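Long-range contacts in galactose-binding-like protein (Bacteroides thetaiotaomicron, PDB 7M1B), which is a SusE-like protein that probably binds galactose-type sugars and may belong to a group with some capacity to degrade glycans: residues N136-D141 with V180-L185; T265-R270 with A347-V352; E293-S298 with W310-D315. All coordinates share one frame; numbering follows the deposited sequence.

In the fold
Contact 1 comes first along the chain and lies in the DUF5126 domain, where it joins the two middle strands, 138-144 and 176-183, of a four-stranded antiparallel sheet. Contacts 2 and 3 belong to another domain, of the galactose-binding clan, and both reach one branched antiparallel sheet. Contact 3 is nested inside the loop closed by contact 2, and strand 352-362 pairs with both 256-274 and 292-297. The centres of contacts 2 and 3 are about 9 Å apart, and V352 packs on G296 and R297. Contact 1 lies in a sheet of its own, its centre about 27 Å from that of contact 2 and about 31 Å from that of contact 3, consistent with separate beta modules.

Contact 1 (N136-D141 with V180-L185); sequences NYLIFD and VRVRDL
D141 N donates to R181 O at 2.8 Å in a nearly straight bond (170°), the shortest polar bond between these antiparallel strands, which also pair at I139 with R183. The D141 side chain adds a second link: R183 NE donates to D141 OD2 at 3.1 Å, meeting its syn lone pair, in a salt bridge whose carboxylate and guanidinium planes are nearly coplanar, while OD1 bonds to T156 OG1. R183 CG sits between the backbone N and the carbonyl carbon (chi1 69°), and the extended chain beyond it carries NE to the carboxylate. I139 CG2 lies over one face of the guanidinium, 3.7 Å from R183 NH2; a branched aliphatic residue suits this place, covering the flat cation without competing for its N-H groups.

F140 and V182 occupy the other face as a non-hydrogen-bonded pair. V182 CG1 sits over the centre of the phenyl ring, 4.1 Å from its centroid, a CH-pi contact, while V180 CG1 lies at the ring edge. Just before strand 138-144 begins, Y137 CD2 meets L185 CD1 at 3.4 Å. Strand 155-159 continues the sheet beyond 138-141, strand 193-197 beyond 180-183; helix 109-115 covers L138 and V182, and F166 meets F140 edge-to-face.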
ATOM      1  N   ASN A 136      -3.523 -12.916 -25.918  1.00 41.62           N
ATOM      2  CA  ASN A 136      -4.712 -13.585 -26.406  1.00 44.35           C
ATOM      3  C   ASN A 136      -5.780 -13.384 -25.350  1.00 48.76           C
ATOM      4  O   ASN A 136      -5.512 -13.041 -24.193  1.00 50.66           O
ATOM      5  CB  ASN A 136      -4.484 -15.070 -26.677  1.00 42.72           C
ATOM      6  CG  ASN A 136      -3.550 -15.247 -27.857  1.00 40.24           C
ATOM      7  OD1 ASN A 136      -2.353 -15.480 -27.665  1.00 38.70           O
ATOM      8  ND2 ASN A 136      -4.084 -15.009 -29.049  1.00 48.19           N
ATOM      9  N   TYR A 137      -7.000 -13.653 -25.767  1.00 33.18           N
ATOM     10  CA  TYR A 137      -8.174 -13.428 -24.947  1.00 42.01           C
ATOM     11  C   TYR A 137      -8.547 -14.720 -24.238  1.00 43.04           C
ATOM     12  O   TYR A 137      -8.879 -15.713 -24.834  1.00 34.96           O
ATOM     13  CB  TYR A 137      -9.316 -12.814 -25.750  1.00 43.95           C
ATOM     14  CG  TYR A 137     -10.574 -12.415 -25.013  1.00 38.97           C
ATOM     15  CD1 TYR A 137     -10.688 -11.152 -24.444  1.00 48.32           C
ATOM     16  CD2 TYR A 137     -11.652 -13.279 -24.887  1.00 36.22           C
ATOM     17  CE1 TYR A 137     -11.830 -10.758 -23.760  1.00 42.62           C
ATOM     18  CE2 TYR A 137     -12.813 -12.891 -24.232  1.00 46.04           C
ATOM     19  CZ  TYR A 137     -12.920 -11.618 -23.696  1.00 41.87           C
ATOM     20  OH  TYR A 137     -14.055 -11.267 -22.994  1.00 38.30           O
ATOM     21  N   LEU A 138      -8.373 -14.728 -22.908  1.00 39.51           N
ATOM     22  CA  LEU A 138      -8.503 -15.922 -22.082  1.00 41.27           C
ATOM     23  C   LEU A 138      -9.650 -15.646 -21.101  1.00 33.00           C
ATOM     24  O   LEU A 138      -9.964 -14.455 -20.940  1.00 36.52           O
ATOM     25  CB  LEU A 138      -7.151 -16.178 -21.377  1.00 40.12           C
ATOM     26  CG  LEU A 138      -5.963 -16.492 -22.312  1.00 38.07           C
ATOM     27  CD1 LEU A 138      -4.673 -16.549 -21.477  1.00 38.20           C
ATOM     28  CD2 LEU A 138      -6.164 -17.828 -23.062  1.00 37.50           C
ATOM     29  N   ILE A 139     -10.333 -16.719 -20.667  1.00 36.88           N
ATOM     30  CA  ILE A 139     -11.447 -16.690 -19.686  1.00 43.05           C
ATOM     31  C   ILE A 139     -11.086 -17.650 -18.558  1.00 43.45           C
ATOM     32  O   ILE A 139     -10.875 -18.850 -18.784  1.00 37.25           O
ATOM     33  CB  ILE A 139     -12.749 -17.119 -20.419  1.00 47.93           C
ATOM     34  CG1 ILE A 139     -12.811 -16.551 -21.842  1.00 61.94           C
ATOM     35  CG2 ILE A 139     -14.013 -16.721 -19.611  1.00 48.38           C
ATOM     36  CD1 ILE A 139     -13.051 -15.056 -21.905  1.00 73.41           C
ATOM     37  N   PHE A 140     -10.981 -17.086 -17.357  1.00 40.92           N
ATOM     38  CA  PHE A 140     -10.615 -17.929 -16.240  1.00 42.37           C
ATOM     39  C   PHE A 140     -11.856 -18.191 -15.401  1.00 37.42           C
ATOM     40  O   PHE A 140     -12.507 -17.237 -14.989  1.00 42.75           O
ATOM     41  CB  PHE A 140      -9.555 -17.206 -15.412  1.00 37.47           C
ATOM     42  CG  PHE A 140      -8.203 -17.063 -16.072  1.00 32.57           C
ATOM     43  CD1 PHE A 140      -7.986 -16.124 -17.085  1.00 40.48           C
ATOM     44  CD2 PHE A 140      -7.131 -17.866 -15.689  1.00 36.54           C
ATOM     45  CE1 PHE A 140      -6.727 -15.967 -17.651  1.00 36.23           C
ATOM     46  CE2 PHE A 140      -5.866 -17.700 -16.242  1.00 32.98           C
ATOM     47  CZ  PHE A 140      -5.660 -16.750 -17.213  1.00 34.84           C
ATOM     48  N   ASP A 141     -12.188 -19.474 -15.187  1.00 39.61           N
ATOM     49  CA  ASP A 141     -13.338 -19.813 -14.353  1.00 39.12           C
ATOM     50  C   ASP A 141     -12.789 -20.359 -13.041  1.00 38.90           C
ATOM     51  O   ASP A 141     -12.086 -21.375 -13.057  1.00 40.23           O
ATOM     52  CB  ASP A 141     -14.211 -20.902 -14.996  1.00 42.97           C
ATOM     53  CG  ASP A 141     -14.997 -20.391 -16.188  1.00 49.11           C
ATOM     54  OD1 ASP A 141     -15.601 -19.287 -16.055  1.00 46.99           O
ATOM     55  OD2 ASP A 141     -14.978 -21.080 -17.249  1.00 49.43           O
ATOM     56  N   VAL A 180      -9.232 -24.056 -10.951  1.00 41.95           N
ATOM     57  CA  VAL A 180      -9.129 -23.075 -12.021  1.00 46.16           C
ATOM     58  C   VAL A 180      -9.145 -23.776 -13.378  1.00 52.45           C
ATOM     59  O   VAL A 180      -8.465 -24.782 -13.614  1.00 48.19           O
ATOM     60  CB  VAL A 180      -7.904 -22.127 -11.930  1.00 37.09           C
ATOM     61  CG1 VAL A 180      -8.045 -21.026 -13.019  1.00 50.80           C
ATOM     62  CG2 VAL A 180      -7.691 -21.519 -10.532  1.00 35.71           C
ATOM     63  N   ARG A 181      -9.937 -23.247 -14.317  1.00 46.68           N
ATOM     64  CA  ARG A 181      -9.926 -23.713 -15.709  1.00 46.02           C
ATOM     65  C   ARG A 181      -9.839 -22.479 -16.600  1.00 46.54           C
ATOM     66  O   ARG A 181     -10.420 -21.420 -16.191  1.00 40.33           O
ATOM     67  CB  ARG A 181     -11.191 -24.531 -15.994  1.00 45.90           C
ATOM     68  CG  ARG A 181     -10.965 -26.038 -15.965  1.00 56.71           C
ATOM     69  CD  ARG A 181     -12.145 -26.833 -16.478  1.00 62.98           C
ATOM     70  NE  ARG A 181     -11.705 -27.711 -17.547  1.00 77.46           N
ATOM     71  CZ  ARG A 181     -12.487 -28.556 -18.206  1.00 81.73           C
ATOM     72  NH1 ARG A 181     -13.768 -28.653 -17.893  1.00 78.22           N
ATOM     73  NH2 ARG A 181     -11.986 -29.301 -19.176  1.00 94.11           N
ATOM     74  N   VAL A 182      -9.099 -22.589 -17.733  1.00 40.20           N
ATOM     75  CA  VAL A 182      -8.916 -21.492 -18.701  1.00 32.20           C
ATOM     76  C   VAL A 182      -9.563 -21.966 -19.996  1.00 46.66           C
ATOM     77  O   VAL A 182      -9.331 -23.112 -20.388  1.00 50.86           O
ATOM     78  CB  VAL A 182      -7.426 -21.125 -18.914  1.00 35.44           C
ATOM     79  CG1 VAL A 182      -7.316 -19.724 -19.563  1.00 39.30           C
ATOM     80  CG2 VAL A 182      -6.679 -21.061 -17.550  1.00 37.35           C
ATOM     81  N   ARG A 183     -10.323 -21.047 -20.633  1.00 41.67           N
ATOM     82  CA  ARG A 183     -10.983 -21.299 -21.931  1.00 45.84           C
ATOM     83  C   ARG A 183     -10.822 -20.090 -22.865  1.00 58.41           C
ATOM     84  O   ARG A 183     -10.463 -19.002 -22.404  1.00 36.88           O
ATOM     85  CB  ARG A 183     -12.455 -21.754 -21.797  1.00 54.82           C
ATOM     86  CG  ARG A 183     -13.455 -20.674 -21.291  1.00 41.94           C
ATOM     87  CD  ARG A 183     -14.766 -21.333 -20.887  1.00 41.97           C
ATOM     88  NE  ARG A 183     -15.629 -20.364 -20.200  1.00 53.49           N
ATOM     89  CZ  ARG A 183     -16.370 -19.438 -20.807  1.00 66.22           C
ATOM     90  NH1 ARG A 183     -16.347 -19.338 -22.130  1.00 76.93           N
ATOM     91  NH2 ARG A 183     -17.121 -18.610 -20.082  1.00 66.46           N
ATOM     92  N   ASP A 184     -11.019 -20.297 -24.183  1.00 55.45           N
ATOM     93  CA  ASP A 184     -10.839 -19.219 -25.166  1.00 48.99           C
ATOM     94  C   ASP A 184     -12.177 -19.034 -25.886  1.00 47.44           C
ATOM     95  O   ASP A 184     -13.122 -19.787 -25.570  1.00 43.98           O
ATOM     96  CB  ASP A 184      -9.607 -19.435 -26.059  1.00 53.01           C
ATOM     97  CG  ASP A 184      -9.705 -20.681 -26.978  1.00 56.28           C
ATOM     98  OD1 ASP A 184     -10.818 -21.257 -27.159  1.00 44.10           O
ATOM     99  OD2 ASP A 184      -8.664 -21.113 -27.547  1.00 40.79           O
ATOM    100  N   LEU A 185     -12.229 -18.041 -26.817  1.00 40.50           N
ATOM    101  CA  LEU A 185     -13.464 -17.697 -27.512  1.00 49.94           C
ATOM    102  C   LEU A 185     -13.660 -18.631 -28.713  1.00 62.88           C
ATOM    103  O   LEU A 185     -14.587 -18.434 -29.498  1.00 61.60           O
ATOM    104  CB  LEU A 185     -13.367 -16.239 -27.980  1.00 47.99           C
ATOM    105  CG  LEU A 185     -13.887 -15.182 -27.002  1.00 48.49           C
ATOM    106  CD1 LEU A 185     -13.691 -13.781 -27.581  1.00 62.09           C
ATOM    107  CD2 LEU A 185     -15.372 -15.434 -26.679  1.00 47.60           C
TER

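Contact 2 (T265-R270 with A347-V352)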
ATOM      1  N   THR A 265      10.119  -8.377   7.316  1.00 20.57           N
ATOM      2  CA  THR A 265       9.531  -8.445   5.974  1.00 18.05           C
ATOM      3  C   THR A 265       8.078  -8.900   6.079  1.00 20.48           C
ATOM      4  O   THR A 265       7.776  -9.824   6.830  1.00 22.57           O
ATOM      5  CB  THR A 265      10.326  -9.432   5.128  1.00 18.20           C
ATOM      6  OG1 THR A 265      11.659  -8.885   5.047  1.00 24.43           O
ATOM      7  CG2 THR A 265       9.797  -9.508   3.702  1.00 21.99           C
ATOM      8  N   ALA A 266       7.203  -8.329   5.258  1.00 18.17           N
ATOM      9  CA  ALA A 266       5.783  -8.666   5.331  1.00 16.25           C
ATOM     10  C   ALA A 266       5.118  -8.502   3.974  1.00 19.65           C
ATOM     11  O   ALA A 266       5.525  -7.675   3.190  1.00 20.27           O
ATOM     12  CB  ALA A 266       5.093  -7.798   6.379  1.00 19.76           C
ATOM     13  N   GLN A 267       4.046  -9.275   3.764  1.00 18.50           N
ATOM     14  CA  GLN A 267       3.078  -9.068   2.699  1.00 17.90           C
ATOM     15  C   GLN A 267       2.063  -8.063   3.217  1.00 18.77           C
ATOM     16  O   GLN A 267       1.392  -8.344   4.207  1.00 20.31           O
ATOM     17  CB  GLN A 267       2.396 -10.422   2.343  1.00 21.42           C
ATOM     18  CG  GLN A 267       1.608 -10.353   1.026  1.00 25.48           C
ATOM     19  CD  GLN A 267       2.433 -10.127  -0.222  1.00 26.60           C
ATOM     20  OE1 GLN A 267       3.450 -10.777  -0.487  1.00 31.33           O
ATOM     21  NE2 GLN A 267       1.964  -9.200  -1.036  1.00 27.89           N
ATOM     22  N   LEU A 268       1.983  -6.854   2.626  1.00 16.93           N
ATOM     23  CA  LEU A 268       1.173  -5.788   3.182  1.00 17.65           C
ATOM     24  C   LEU A 268      -0.253  -5.811   2.653  1.00 16.68           C
ATOM     25  O   LEU A 268      -0.498  -5.992   1.427  1.00 18.59           O
ATOM     26  CB  LEU A 268       1.846  -4.457   2.843  1.00 19.43           C
ATOM     27  CG  LEU A 268       3.185  -4.233   3.533  1.00 17.25           C
ATOM     28  CD1 LEU A 268       3.817  -2.870   3.125  1.00 19.95           C
ATOM     29  CD2 LEU A 268       3.038  -4.267   5.069  1.00 19.31           C
ATOM     30  N   SER A 269      -1.189  -5.498   3.537  1.00 17.61           N
ATOM     31  CA  SER A 269      -2.603  -5.389   3.239  1.00 17.95           C
ATOM     32  C   SER A 269      -3.049  -3.938   3.125  1.00 17.54           C
ATOM     33  O   SER A 269      -3.698  -3.575   2.168  1.00 19.33           O
ATOM     34  CB  SER A 269      -3.484  -6.159   4.191  1.00 21.46           C
ATOM     35  OG  SER A 269      -3.233  -5.721   5.548  1.00 21.82           O
ATOM     36  N   ARG A 270      -2.804  -3.157   4.161  1.00 16.68           N
ATOM     37  CA  ARG A 270      -3.308  -1.783   4.196  1.00 16.86           C
ATOM     38  C   ARG A 270      -2.558  -1.012   5.284  1.00 17.67           C
ATOM     39  O   ARG A 270      -1.759  -1.605   6.028  1.00 17.19           O
ATOM     40  CB  ARG A 270      -4.796  -1.898   4.595  1.00 20.56           C
ATOM     41  CG  ARG A 270      -5.027  -2.393   6.019  1.00 18.80           C
ATOM     42  CD  ARG A 270      -6.544  -2.633   6.279  1.00 20.96           C
ATOM     43  NE  ARG A 270      -6.800  -3.014   7.676  1.00 23.63           N
ATOM     44  CZ  ARG A 270      -6.956  -2.225   8.758  1.00 21.70           C
ATOM     45  NH1 ARG A 270      -6.905  -0.902   8.688  1.00 24.04           N
ATOM     46  NH2 ARG A 270      -7.162  -2.804   9.930  1.00 27.16           N
ATOM     47  N   ALA A 347      -2.633  -5.848  -4.574  1.00 38.31           N
ATOM     48  CA  ALA A 347      -2.458  -7.294  -4.387  1.00 38.46           C
ATOM     49  C   ALA A 347      -1.173  -7.835  -5.041  1.00 33.35           C
ATOM     50  O   ALA A 347      -0.514  -8.755  -4.520  1.00 31.64           O
ATOM     51  CB  ALA A 347      -3.681  -8.066  -4.811  1.00 42.76           C
ATOM     52  N   ASP A 348      -0.770  -7.238  -6.160  1.00 28.56           N
ATOM     53  CA  ASP A 348       0.322  -7.793  -6.953  1.00 27.20           C
ATOM     54  C   ASP A 348       1.632  -7.164  -6.479  1.00 32.63           C
ATOM     55  O   ASP A 348       2.330  -6.513  -7.238  1.00 39.47           O
ATOM     56  CB  ASP A 348      -0.014  -7.603  -8.429  1.00 33.21           C
ATOM     57  CG  ASP A 348      -0.319  -6.152  -8.783  1.00 47.72           C
ATOM     58  OD1 ASP A 348      -0.783  -5.390  -7.887  1.00 61.04           O
ATOM     59  OD2 ASP A 348      -0.052  -5.772  -9.933  1.00 59.23           O
ATOM     60  N   ILE A 349       1.890  -7.186  -5.168  1.00 27.42           N
ATOM     61  CA  ILE A 349       3.122  -6.562  -4.706  1.00 26.79           C
ATOM     62  C   ILE A 349       3.928  -7.684  -4.053  1.00 23.44           C
ATOM     63  O   ILE A 349       3.325  -8.669  -3.624  1.00 24.02           O
ATOM     64  CB  ILE A 349       2.847  -5.377  -3.735  1.00 26.12           C
ATOM     65  CG1 ILE A 349       1.995  -5.843  -2.542  1.00 23.22           C
ATOM     66  CG2 ILE A 349       2.235  -4.168  -4.472  1.00 28.92           C
ATOM     67  CD1 ILE A 349       1.887  -4.842  -1.374  1.00 24.18           C
ATOM     68  N   PRO A 350       5.272  -7.587  -3.996  1.00 24.14           N
ATOM     69  CA  PRO A 350       6.120  -8.598  -3.385  1.00 22.20           C
ATOM     70  C   PRO A 350       6.105  -8.313  -1.879  1.00 20.44           C
ATOM     71  O   PRO A 350       5.722  -7.202  -1.473  1.00 23.23           O
ATOM     72  CB  PRO A 350       7.527  -8.271  -3.944  1.00 25.94           C
ATOM     73  CG  PRO A 350       7.495  -6.803  -4.312  1.00 27.13           C
ATOM     74  CD  PRO A 350       6.045  -6.447  -4.541  1.00 25.48           C
ATOM     75  N   PRO A 351       6.601  -9.247  -1.037  1.00 20.29           N
ATOM     76  CA  PRO A 351       6.877  -8.943   0.374  1.00 20.73           C
ATOM     77  C   PRO A 351       7.905  -7.824   0.386  1.00 22.35           C
ATOM     78  O   PRO A 351       8.794  -7.792  -0.458  1.00 24.12           O
ATOM     79  CB  PRO A 351       7.560 -10.229   0.873  1.00 29.70           C
ATOM     80  CG  PRO A 351       6.974 -11.317  -0.031  1.00 29.20           C
ATOM     81  CD  PRO A 351       6.982 -10.636  -1.387  1.00 26.45           C
ATOM     82  N   VAL A 352       7.825  -6.961   1.408  1.00 19.18           N
ATOM     83  CA  VAL A 352       8.760  -5.819   1.495  1.00 16.61           C
ATOM     84  C   VAL A 352       9.120  -5.607   2.974  1.00 17.55           C
ATOM     85  O   VAL A 352       8.428  -6.137   3.864  1.00 20.34           O
ATOM     86  CB  VAL A 352       8.230  -4.498   0.896  1.00 18.10           C
ATOM     87  CG1 VAL A 352       8.130  -4.598  -0.630  1.00 20.85           C
ATOM     88  CG2 VAL A 352       6.887  -4.129   1.491  1.00 19.78           C
TER
HETATM   89  O   HOH W   1       4.168  -6.466   0.766  1.00 24.43           O
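A loop entering strand 352-362 is fastened here to strand 256-274, within the sheet of a domain of the galactose-binding clan. The antiparallel pairing has just begun: A266 and V352 form one hydrogen-bonded pair, A266 N to V352 O at 2.9 Å and V352 N to A266 O at 3.0 Å. The two prolines just before V352 have no N-H, so they cannot donate to strand 256-274, though their carbonyls can still accept, and other groups take part.

One is the side chain of Q267. Its CG stands anti to the backbone N (chi1 -167°), the bend at chi2 (65°) turns CD toward the loop, and the side chain crosses I349 and P351 obliquely. NE2 donates to I349 O at 3.0 Å in an almost straight bond (178°), the acceptor lying in the plane of the glutamine amide although the donor stands above the carbonyl plane of I349. OE1 rests against the P351 ring, 3.6 Å from its CG. Glutamine suits this position because its long, neutral side chain can supply an N-H to a distant carbonyl.

The other is a water, which donates to P350 O at 2.8 Å and accepts from L268 N. It thus bridges the two backbones, and it also donates to A266 O, which already accepts from V352 N.

Apolar groups flank these bonds. L268 CD1 meets V352 CG2 at 3.7 Å, the two side chains crossing at about a right angle, and T265 CG2 touches P351 CB at 3.7 Å. I349 and V352 also pack on L313 of strand 311-317.

Chemically, the contact shows how an irregular, proline-containing loop can be joined to a strand: the amide and the water bring donors to loop carbonyls, I349 O and P350 O, that the strand's backbone N-H groups do not reach directly.

Contact 3 (E293-S298 with W310-D315)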
ATOM      1  N   GLU A 293       2.698   8.270  -3.190  1.00 18.69           N
ATOM      2  CA  GLU A 293       2.861   6.875  -3.466  1.00 18.20           C
ATOM      3  C   GLU A 293       3.627   6.216  -2.335  1.00 19.41           C
ATOM      4  O   GLU A 293       4.513   6.824  -1.765  1.00 19.63           O
ATOM      5  CB  GLU A 293       3.603   6.631  -4.763  1.00 19.97           C
ATOM      6  CG  GLU A 293       2.896   7.345  -5.937  1.00 23.87           C
ATOM      7  CD  GLU A 293       3.719   7.390  -7.204  1.00 23.58           C
ATOM      8  OE1 GLU A 293       4.988   7.173  -7.130  1.00 24.08           O
ATOM      9  OE2 GLU A 293       3.117   7.792  -8.243  1.00 30.19           O
ATOM     10  N   VAL A 294       3.301   4.943  -2.100  1.00 18.27           N
ATOM     11  CA  VAL A 294       4.095   4.132  -1.179  1.00 18.64           C
ATOM     12  C   VAL A 294       4.897   3.127  -1.995  1.00 19.84           C
ATOM     13  O   VAL A 294       4.304   2.473  -2.864  1.00 19.31           O
ATOM     14  CB  VAL A 294       3.189   3.380  -0.184  1.00 19.22           C
ATOM     15  CG1 VAL A 294       4.111   2.618   0.787  1.00 19.10           C
ATOM     16  CG2 VAL A 294       2.345   4.397   0.623  1.00 19.60           C
ATOM     17  N   TRP A 295       6.228   3.102  -1.797  1.00 18.39           N
ATOM     18  CA  TRP A 295       7.115   2.194  -2.501  1.00 17.44           C
ATOM     19  C   TRP A 295       7.778   1.285  -1.493  1.00 16.02           C
ATOM     20  O   TRP A 295       7.890   1.619  -0.284  1.00 16.88           O
ATOM     21  CB  TRP A 295       8.199   3.049  -3.207  1.00 18.09           C
ATOM     22  CG  TRP A 295       7.666   3.800  -4.412  1.00 18.35           C
ATOM     23  CD1 TRP A 295       6.777   4.858  -4.435  1.00 18.77           C
ATOM     24  CD2 TRP A 295       7.962   3.497  -5.802  1.00 19.60           C
ATOM     25  NE1 TRP A 295       6.552   5.262  -5.724  1.00 19.53           N
ATOM     26  CE2 TRP A 295       7.298   4.479  -6.576  1.00 21.20           C
ATOM     27  CE3 TRP A 295       8.853   2.630  -6.455  1.00 20.24           C
ATOM     28  CZ2 TRP A 295       7.343   4.484  -7.993  1.00 21.72           C
ATOM     29  CZ3 TRP A 295       8.901   2.627  -7.843  1.00 21.57           C
ATOM     30  CH2 TRP A 295       8.189   3.568  -8.601  1.00 24.32           C
ATOM     31  N   GLY A 296       8.268   0.150  -1.967  1.00 19.30           N
ATOM     32  CA  GLY A 296       8.935  -0.727  -0.989  1.00 19.25           C
ATOM     33  C   GLY A 296      10.000  -1.622  -1.620  1.00 16.49           C
ATOM     34  O   GLY A 296       9.999  -1.829  -2.848  1.00 18.10           O
ATOM     35  N   ARG A 297      10.806  -2.301  -0.790  1.00 16.64           N
ATOM     36  CA  ARG A 297      11.676  -3.386  -1.227  1.00 16.87           C
ATOM     37  C   ARG A 297      11.977  -4.307  -0.053  1.00 16.63           C
ATOM     38  O   ARG A 297      11.909  -3.896   1.129  1.00 18.86           O
ATOM     39  CB  ARG A 297      12.959  -2.780  -1.808  1.00 18.08           C
ATOM     40  CG  ARG A 297      13.812  -1.967  -0.840  1.00 18.25           C
ATOM     41  CD  ARG A 297      14.952  -1.210  -1.542  1.00 19.88           C
ATOM     42  NE  ARG A 297      15.900  -2.120  -2.169  1.00 20.17           N
ATOM     43  CZ  ARG A 297      16.741  -1.744  -3.130  1.00 20.70           C
ATOM     44  NH1 ARG A 297      16.782  -0.469  -3.526  1.00 21.54           N
ATOM     45  NH2 ARG A 297      17.588  -2.649  -3.620  1.00 24.27           N
ATOM     46  N   SER A 298      12.390  -5.549  -0.365  1.00 19.78           N
ATOM     47  CA  SER A 298      12.702  -6.472   0.715  1.00 21.14           C
ATOM     48  C   SER A 298      14.189  -6.480   1.082  1.00 21.15           C
ATOM     49  O   SER A 298      14.528  -6.877   2.201  1.00 27.43           O
ATOM     50  CB  SER A 298      12.259  -7.894   0.452  1.00 22.06           C
ATOM     51  OG  SER A 298      12.804  -8.318  -0.811  1.00 24.76           O
ATOM     52  N   TRP A 310      13.506  -0.426  -6.085  1.00 19.11           N
ATOM     53  CA  TRP A 310      12.272  -0.112  -5.360  1.00 20.38           C
ATOM     54  C   TRP A 310      11.066  -0.445  -6.236  1.00 22.87           C
ATOM     55  O   TRP A 310      11.110  -0.200  -7.454  1.00 24.99           O
ATOM     56  CB  TRP A 310      12.249   1.381  -4.972  1.00 20.66           C
ATOM     57  CG  TRP A 310      13.233   1.692  -3.864  1.00 17.91           C
ATOM     58  CD1 TRP A 310      14.545   2.115  -3.997  1.00 17.94           C
ATOM     59  CD2 TRP A 310      12.929   1.751  -2.459  1.00 18.52           C
ATOM     60  NE1 TRP A 310      15.088   2.354  -2.729  1.00 19.58           N
ATOM     61  CE2 TRP A 310      14.105   2.127  -1.785  1.00 19.71           C
ATOM     62  CE3 TRP A 310      11.758   1.435  -1.722  1.00 17.47           C
ATOM     63  CZ2 TRP A 310      14.132   2.282  -0.375  1.00 17.55           C
ATOM     64  CZ3 TRP A 310      11.808   1.554  -0.352  1.00 19.94           C
ATOM     65  CH2 TRP A 310      12.966   1.954   0.281  1.00 18.02           C
ATOM     66  N   THR A 311       9.966  -0.946  -5.627  1.00 20.95           N
ATOM     67  CA  THR A 311       8.720  -1.344  -6.294  1.00 20.46           C
ATOM     68  C   THR A 311       7.585  -0.471  -5.752  1.00 18.42           C
ATOM     69  O   THR A 311       7.496  -0.233  -4.514  1.00 20.80           O
ATOM     70  CB  THR A 311       8.366  -2.823  -6.015  1.00 21.70           C
ATOM     71  OG1 THR A 311       9.449  -3.607  -6.498  1.00 26.84           O
ATOM     72  CG2 THR A 311       7.077  -3.258  -6.666  1.00 26.67           C
ATOM     73  N   LYS A 312       6.730   0.026  -6.635  1.00 21.84           N
ATOM     74  CA  LYS A 312       5.587   0.792  -6.185  1.00 20.80           C
ATOM     75  C   LYS A 312       4.499  -0.126  -5.614  1.00 21.38           C
ATOM     76  O   LYS A 312       4.143  -1.183  -6.204  1.00 25.14           O
ATOM     77  CB  LYS A 312       5.028   1.654  -7.310  1.00 21.53           C
ATOM     78  CG  LYS A 312       4.058   2.717  -6.808  1.00 26.44           C
ATOM     79  CD  LYS A 312       3.602   3.664  -7.899  1.00 35.31           C
ATOM     80  CE  LYS A 312       2.262   3.292  -8.442  1.00 41.11           C
ATOM     81  NZ  LYS A 312       1.800   4.311  -9.429  1.00 31.03           N
ATOM     82  N   LEU A 313       3.995   0.290  -4.428  1.00 19.90           N
ATOM     83  CA  LEU A 313       3.006  -0.524  -3.723  1.00 17.98           C
ATOM     84  C   LEU A 313       1.599   0.074  -3.640  1.00 22.19           C
ATOM     85  O   LEU A 313       0.657  -0.702  -3.397  1.00 23.81           O
ATOM     86  CB  LEU A 313       3.466  -0.733  -2.265  1.00 17.24           C
ATOM     87  CG  LEU A 313       4.919  -1.171  -2.079  1.00 17.98           C
ATOM     88  CD1 LEU A 313       5.249  -1.272  -0.578  1.00 19.97           C
ATOM     89  CD2 LEU A 313       5.286  -2.504  -2.773  1.00 21.84           C
ATOM     90  N   ALA A 314       1.428   1.404  -3.744  1.00 20.44           N
ATOM     91  CA  ALA A 314       0.107   2.027  -3.565  1.00 19.55           C
ATOM     92  C   ALA A 314       0.184   3.454  -4.071  1.00 19.50           C
ATOM     93  O   ALA A 314       1.250   4.084  -4.027  1.00 20.86           O
ATOM     94  CB  ALA A 314      -0.280   2.069  -2.096  1.00 25.88           C
ATOM     95  N   ASP A 315      -0.951   3.892  -4.651  1.00 21.40           N
ATOM     96  CA  ASP A 315      -1.207   5.298  -4.917  1.00 21.16           C
ATOM     97  C   ASP A 315      -2.240   5.711  -3.893  1.00 22.40           C
ATOM     98  O   ASP A 315      -3.249   4.983  -3.648  1.00 22.66           O
ATOM     99  CB  ASP A 315      -1.817   5.479  -6.306  1.00 24.92           C
ATOM    100  CG  ASP A 315      -0.858   5.115  -7.420  1.00 30.13           C
ATOM    101  OD1 ASP A 315       0.217   5.751  -7.533  1.00 34.42           O
ATOM    102  OD2 ASP A 315      -1.241   4.267  -8.214  1.00 41.31           O
TER
HETATM  103  O   HOH W   2       0.526   8.401  -8.167  1.00 43.88           O
HETATM  104  O   HOH W   3       3.670   6.134 -10.474  1.00 52.94           O
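W295 and K312 pack tightly across two antiparallel strands, K312 CB lying over the centre of the six-membered ring of W295, 3.6 Å from its centroid. W295 NE1 donates in its ring plane to E293 OE1 at 2.8 Å, fixing the turn of the indole. At the other end R297 CG sits between the backbone N and the carbonyl carbon (chi1 63°), and the chain continues with CD 3.6 Å from the centroid of the five-membered ring of W310. R297 CZ makes a cation-pi contact with that ring, the guanidinium, held by D299, standing almost perpendicular to it (88°). Between them G296 leaves room for L313, whose CD1 comes 3.6 Å from G296 N; a CB there would clash with it. L313 and A314 both face V294 in a classic beta bulge, and V294 O accepts from both their nitrogens, L313 N at 2.7 Å.

The E293, K312 and D315 end is looser and watered. K312 NZ bridges D315 OD1 at 2.9 Å but reaches E293 OE2 only in a long salt bridge, and a water accepting from NZ donates to OE2. E293 OE2 and D315 OD1 lie 3.6 Å apart; the lysine charge and this water would be expected to ease their repulsion, which suits a long cationic side chain.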